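Local atomic coordinates of sensor protein (Vibrio cholerae, PDB entry 3BY9), a protein that probably acts as a sensor histidine kinase of a two-component system, its sensor domain, the part described here, binding C4-dicarboxylates such as succinate. Residues G126-Y131 with A182-S187; F166-D171 with V175-Q180. All coordinates share one frame; numbering follows the deposited sequence.

The two contacts lie side by side, their centres about 8 Å apart, between the two antiparallel sheets of this sensor domain, which has the tandem PAS-like build of the DctB family. Interaction 2 is local: strand 165-169, an outermost strand of the four-stranded sheet, turns back to pair with 175-180. Interaction 1 encloses it in sequence, where R128 of strand 128-138, in the five-stranded sheet of the succinate-binding half, reaches the turn at 182-187. They meet at V175, whose O lies 2.8 Å from F185 N and N 2.9 Å from H186 O, both probable hydrogen bonds. R128 ties this hairpin-and-turn unit to the ligand-binding half, packing on L184 and F185 and bonding to F176 O.

Interaction 1 (G126-Y131 with A182-S187); sequences GQRGYY and AWLFHS
R128, at the start of strand 128-138, reaches out of the five-stranded sheet to meet L184 and F185, the two central residues of a type II beta turn from W183 to H186. No hydrogen bond crosses between 126-131 and 182-187; the contact is an arginine laid on apolar side chains. With CG beside its backbone N (chi1 -68°) and chi2 extended, L184 supports the flat end of the arginine: its CD1 sits over the centre of one guanidinium face, 3.7 Å from R128 CZ, and its CD2 touches R128 NH1 at 3.6 Å. The aliphatic part meets F185 instead, where R128 CG lies at the ring edge, 3.6 Å from F185 CZ. A bend at chi3 (-69°) separates these two encounters, and the guanidinium and phenyl planes end up almost perpendicular. The cationic end finds its polar partners elsewhere, since R128 NH1 bonds to F176 O and forms a salt bridge with E156, which probably keeps the charge compensated. F185 has the positive phi expected at the third position of such a turn. Y131 and K149 belong to the succinate site, and K149 bonds to the backbone of Q127. The turn is closed by H186 N to W183 O (3.1 Å) and reinforced by the H186 imidazole, whose ND1 donates to L184 O at 3.0 Å, in the plane of its own ring but 55° out of the carbonyl plane.

Interaction 2 (F166-D171 with V175-Q180); sequences FVATDD and VFMSSQ
An antiparallel beta hairpin with a classic bulge joins F166-T169 to V175-S179, and F176 and M177 together face A168 at the bulge. Two backbone bonds frame it: F176 N donates to A168 O at 2.9 Å, and A168 N donates to M177 O. The extra residue shifts the register by one, and the chain of 175-180 turns a corner at M177. Side chains of V167, T169, V175 and S178 lie on one face of the ribbon. There V175 CG1, anti to the backbone N (chi1 176°), reaches V167 CG1 at 3.9 Å, and its other branch, CG2, comes near T169 CG2. The polar branch of T169 is turned elsewhere, its OG1 bonding to R253 of the adjoining strand 250-257. On the other face, the selenomethionine M177 folds back through a bend at chi3 (-70°), which brings its terminal CE to within 3.7 Å of A168 CB; its CB also packs against F166 CE1. Helix 153-157 covers this side through I155 and E156, and the E156 carboxylate accepts a bond from S178 N. At the far end F166 is held by both backbone and ring. Its O accepts from S179 N (3.1 Å), and its N donates back to S179 OG (3.0 Å), the serine using backbone and side chain on one residue. S178 CA sits over one face of the F166 ring in a CH-pi contact, 4.1 Å from the centroid and offset toward the rim. The chain continues into an ST turn, in which S178 OG accepts from Q180 N at 2.9 Å.

Interaction 1 (G126-Y131 with A182-S187)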
loop_
_atom_site.group_PDB
_atom_site.type_symbol
_atom_site.label_atom_id
_atom_site.label_comp_id
_atom_site.label_asym_id
_atom_site.label_seq_id
_atom_site.Cartn_x
_atom_site.Cartn_y
_atom_site.Cartn_z
ATOM N N GLY A 126 1.025 -13.103 1.091
ATOM C CA GLY A 126 1.312 -12.808 2.491
ATOM C C GLY A 126 2.280 -11.625 2.612
ATOM O O GLY A 126 2.863 -11.337 3.688
ATOM N N GLN A 127 2.439 -10.880 1.523
ATOM C CA GLN A 127 3.346 -9.749 1.485
ATOM C C GLN A 127 2.620 -8.437 1.283
ATOM O O GLN A 127 1.712 -8.355 0.439
ATOM C CB GLN A 127 4.349 -9.942 0.340
ATOM C CG GLN A 127 5.375 -11.070 0.620
ATOM C CD GLN A 127 6.253 -10.777 1.853
ATOM O OE1 GLN A 127 6.914 -9.731 1.932
ATOM N NE2 GLN A 127 6.260 -11.704 2.815
ATOM N N ARG A 128 3.001 -7.397 2.027
ATOM C CA ARG A 128 2.334 -6.108 1.793
ATOM C C ARG A 128 2.720 -5.567 0.402
ATOM O O ARG A 128 3.800 -5.849 -0.120
ATOM C CB ARG A 128 2.834 -5.052 2.798
ATOM C CG ARG A 128 2.399 -5.263 4.256
ATOM C CD ARG A 128 3.107 -4.244 5.164
ATOM N NE ARG A 128 4.541 -4.549 5.227
ATOM C CZ ARG A 128 5.500 -3.651 5.453
ATOM N NH1 ARG A 128 5.200 -2.375 5.656
ATOM N NH2 ARG A 128 6.787 -4.021 5.417
ATOM N N GLY A 129 1.851 -4.735 -0.163
ATOM C CA GLY A 129 2.167 -4.115 -1.420
ATOM C C GLY A 129 1.377 -2.846 -1.647
ATOM O O GLY A 129 0.408 -2.550 -0.922
ATOM N N TYR A 130 1.842 -2.063 -2.617
ATOM C CA TYR A 130 1.084 -0.907 -3.054
ATOM C C TYR A 130 0.633 -1.377 -4.463
ATOM O O TYR A 130 1.460 -1.780 -5.283
ATOM C CB TYR A 130 1.966 0.318 -3.202
ATOM C CG TYR A 130 1.129 1.566 -3.234
ATOM C CD1 TYR A 130 0.670 2.142 -2.064
ATOM C CD2 TYR A 130 0.692 2.088 -4.454
ATOM C CE1 TYR A 130 -0.230 3.214 -2.074
ATOM C CE2 TYR A 130 -0.195 3.158 -4.488
ATOM C CZ TYR A 130 -0.657 3.713 -3.312
ATOM O OH TYR A 130 -1.606 4.727 -3.365
ATOM N N TYR A 131 -0.657 -1.225 -4.758
ATOM C CA TYR A 131 -1.216 -1.720 -6.003
ATOM C C TYR A 131 -1.723 -0.625 -6.905
ATOM O O TYR A 131 -2.411 0.291 -6.425
ATOM C CB TYR A 131 -2.421 -2.646 -5.701
ATOM C CG TYR A 131 -2.117 -3.864 -4.833
ATOM C CD1 TYR A 131 -2.092 -5.139 -5.369
ATOM C CD2 TYR A 131 -1.933 -3.736 -3.446
ATOM C CE1 TYR A 131 -1.886 -6.280 -4.567
ATOM C CE2 TYR A 131 -1.736 -4.872 -2.645
ATOM C CZ TYR A 131 -1.712 -6.115 -3.201
ATOM O OH TYR A 131 -1.482 -7.223 -2.420
ATOM N N ALA A 182 7.781 -3.728 14.522
ATOM C CA ALA A 182 6.912 -4.297 15.540
ATOM C C ALA A 182 5.571 -3.569 15.589
ATOM O O ALA A 182 4.593 -4.104 16.105
ATOM C CB ALA A 182 7.587 -4.191 16.903
ATOM N N TRP A 183 5.534 -2.335 15.080
ATOM C CA TRP A 183 4.280 -1.544 15.130
ATOM C C TRP A 183 3.384 -1.830 13.905
ATOM O O TRP A 183 2.220 -1.366 13.862
ATOM C CB TRP A 183 4.592 -0.029 15.203
ATOM C CG TRP A 183 5.418 0.425 16.415
ATOM C CD1 TRP A 183 5.587 -0.261 17.598
ATOM C CD2 TRP A 183 6.137 1.651 16.558
ATOM N NE1 TRP A 183 6.362 0.481 18.466
ATOM C CE2 TRP A 183 6.718 1.654 17.855
ATOM C CE3 TRP A 183 6.363 2.753 15.717
ATOM C CZ2 TRP A 183 7.499 2.718 18.317
ATOM C CZ3 TRP A 183 7.142 3.792 16.170
ATOM C CH2 TRP A 183 7.709 3.768 17.467
ATOM N N LEU A 184 3.884 -2.580 12.928
ATOM C CA LEU A 184 3.050 -2.889 11.731
ATOM C C LEU A 184 1.751 -3.573 12.111
ATOM O O LEU A 184 1.744 -4.462 12.946
ATOM C CB LEU A 184 3.798 -3.794 10.731
ATOM C CG LEU A 184 4.997 -3.102 10.045
ATOM C CD1 LEU A 184 5.697 -4.142 9.144
ATOM C CD2 LEU A 184 4.578 -1.887 9.210
ATOM N N PHE A 185 0.652 -3.166 11.473
ATOM C CA PHE A 185 -0.665 -3.729 11.697
ATOM C C PHE A 185 -1.228 -3.478 13.115
ATOM O O PHE A 185 -2.124 -4.194 13.540
ATOM C CB PHE A 185 -0.709 -5.226 11.351
ATOM C CG PHE A 185 -0.186 -5.547 9.965
ATOM C CD1 PHE A 185 -0.774 -4.990 8.836
ATOM C CD2 PHE A 185 0.919 -6.374 9.803
ATOM C CE1 PHE A 185 -0.256 -5.246 7.539
ATOM C CE2 PHE A 185 1.447 -6.640 8.524
ATOM C CZ PHE A 185 0.851 -6.066 7.393
ATOM N N HIS A 186 -0.685 -2.492 13.837
ATOM C CA HIS A 186 -1.248 -2.088 15.124
ATOM C C HIS A 186 -1.860 -0.712 14.875
ATOM O O HIS A 186 -1.436 0.041 13.990
ATOM C CB HIS A 186 -0.184 -1.890 16.198
ATOM C CG HIS A 186 0.436 -3.159 16.677
ATOM N ND1 HIS A 186 1.070 -4.053 15.832
ATOM C CD2 HIS A 186 0.517 -3.684 17.923
ATOM C CE1 HIS A 186 1.526 -5.069 16.551
ATOM N NE2 HIS A 186 1.205 -4.865 17.820
ATOM N N SER A 187 -2.867 -0.356 15.648
ATOM C CA SER A 187 -3.430 0.983 15.501
ATOM C C SER A 187 -2.694 1.914 16.451
ATOM O O SER A 187 -2.195 1.480 17.497
ATOM C CB SER A 187 -4.926 1.009 15.828
ATOM O OG SER A 187 -5.199 0.503 17.138
#

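Interaction 2 (F166-D171 with V175-Q180)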
loop_
_atom_site.group_PDB
_atom_site.type_symbol
_atom_site.label_atom_id
_atom_site.label_comp_id
_atom_site.label_asym_id
_atom_site.label_seq_id
_atom_site.Cartn_x
_atom_site.Cartn_y
_atom_site.Cartn_z
ATOM N N PHE A 166 9.404 6.765 11.734
ATOM C CA PHE A 166 8.229 7.203 10.970
ATOM C C PHE A 166 7.196 6.095 10.949
ATOM O O PHE A 166 7.499 4.910 11.144
ATOM C CB PHE A 166 8.576 7.561 9.503
ATOM C CG PHE A 166 8.454 6.391 8.556
ATOM C CD1 PHE A 166 7.258 6.122 7.919
ATOM C CD2 PHE A 166 9.536 5.527 8.361
ATOM C CE1 PHE A 166 7.124 4.999 7.088
ATOM C CE2 PHE A 166 9.412 4.402 7.536
ATOM C CZ PHE A 166 8.183 4.144 6.894
ATOM N N VAL A 167 5.933 6.489 10.781
ATOM C CA VAL A 167 4.905 5.473 10.516
ATOM C C VAL A 167 4.058 6.075 9.373
ATOM O O VAL A 167 4.056 7.300 9.206
ATOM C CB VAL A 167 3.914 5.201 11.673
ATOM C CG1 VAL A 167 4.681 4.489 12.831
ATOM C CG2 VAL A 167 3.262 6.519 12.195
ATOM N N ALA A 168 3.391 5.207 8.601
ATOM C CA ALA A 168 2.434 5.657 7.573
ATOM C C ALA A 168 1.154 5.040 8.054
ATOM O O ALA A 168 1.056 3.811 8.173
ATOM C CB ALA A 168 2.810 5.118 6.195
ATOM N N THR A 169 0.150 5.873 8.354
ATOM C CA THR A 169 -1.116 5.357 8.900
ATOM C C THR A 169 -2.301 5.503 7.939
ATOM O O THR A 169 -2.356 6.444 7.163
ATOM C CB THR A 169 -1.499 6.122 10.184
ATOM O OG1 THR A 169 -1.422 7.538 9.916
ATOM C CG2 THR A 169 -0.526 5.797 11.332
ATOM N N ASP A 170 -3.234 4.550 8.025
ATOM C CA ASP A 170 -4.427 4.636 7.179
ATOM C C ASP A 170 -5.496 5.418 7.940
ATOM O O ASP A 170 -5.236 6.007 9.001
ATOM C CB ASP A 170 -4.926 3.233 6.791
ATOM C CG ASP A 170 -5.524 2.444 7.954
ATOM O OD1 ASP A 170 -5.797 2.985 9.046
ATOM O OD2 ASP A 170 -5.749 1.224 7.757
ATOM N N ASP A 171 -6.719 5.434 7.394
ATOM C CA ASP A 171 -7.784 6.189 8.050
ATOM C C ASP A 171 -8.218 5.792 9.466
ATOM O O ASP A 171 -8.820 6.624 10.166
ATOM C CB ASP A 171 -9.006 6.255 7.137
ATOM C CG ASP A 171 -8.741 7.058 5.892
ATOM O OD1 ASP A 171 -7.870 7.958 5.925
ATOM O OD2 ASP A 171 -9.419 6.796 4.870
ATOM N N VAL A 175 -1.076 1.287 11.418
ATOM C CA VAL A 175 0.286 1.468 10.893
ATOM C C VAL A 175 0.530 0.459 9.778
ATOM O O VAL A 175 0.562 -0.742 10.016
ATOM C CB VAL A 175 1.314 1.296 12.044
ATOM C CG1 VAL A 175 2.722 1.385 11.490
ATOM C CG2 VAL A 175 1.111 2.443 13.068
ATOM N N PHE A 176 0.659 0.961 8.534
ATOM C CA PHE A 176 0.868 0.105 7.366
ATOM C C PHE A 176 2.348 0.040 6.973
ATOM O O PHE A 176 2.768 -0.960 6.404
ATOM C CB PHE A 176 0.042 0.623 6.186
ATOM C CG PHE A 176 0.192 -0.202 4.975
ATOM C CD1 PHE A 176 -0.232 -1.519 4.978
ATOM C CD2 PHE A 176 0.823 0.306 3.862
ATOM C CE1 PHE A 176 -0.026 -2.354 3.864
ATOM C CE2 PHE A 176 1.043 -0.508 2.734
ATOM C CZ PHE A 176 0.615 -1.840 2.744
HETATM N N MSE A 177 3.123 1.113 7.239
HETATM C CA MSE A 177 4.587 1.115 6.993
HETATM C C MSE A 177 5.202 1.731 8.232
HETATM O O MSE A 177 4.588 2.553 8.875
HETATM C CB MSE A 177 4.970 1.961 5.762
HETATM C CG MSE A 177 4.557 1.253 4.505
HETATM SE SE MSE A 177 5.167 2.200 2.924
HETATM C CE MSE A 177 4.079 3.683 2.977
ATOM N N SER A 178 6.435 1.350 8.553
ATOM C CA SER A 178 7.046 1.964 9.736
ATOM C C SER A 178 8.544 1.649 9.755
ATOM O O SER A 178 8.965 0.655 9.175
ATOM C CB SER A 178 6.454 1.331 10.971
ATOM O OG SER A 178 7.060 1.913 12.139
ATOM N N SER A 179 9.330 2.511 10.403
ATOM C CA SER A 179 10.736 2.184 10.601
ATOM C C SER A 179 10.865 1.260 11.829
ATOM O O SER A 179 11.968 0.776 12.124
ATOM C CB SER A 179 11.575 3.467 10.760
ATOM O OG SER A 179 11.161 4.284 11.878
ATOM N N GLN A 180 9.775 1.008 12.565
ATOM C CA GLN A 180 9.792 0.060 13.710
ATOM C C GLN A 180 8.787 -1.023 13.269
ATOM O O GLN A 180 7.579 -0.896 13.397
ATOM C CB GLN A 180 9.400 0.761 15.029
ATOM C CG GLN A 180 8.986 -0.166 16.185
ATOM C CD GLN A 180 9.923 -1.361 16.424
ATOM O OE1 GLN A 180 9.939 -2.321 15.657
ATOM N NE2 GLN A 180 10.682 -1.311 17.509
#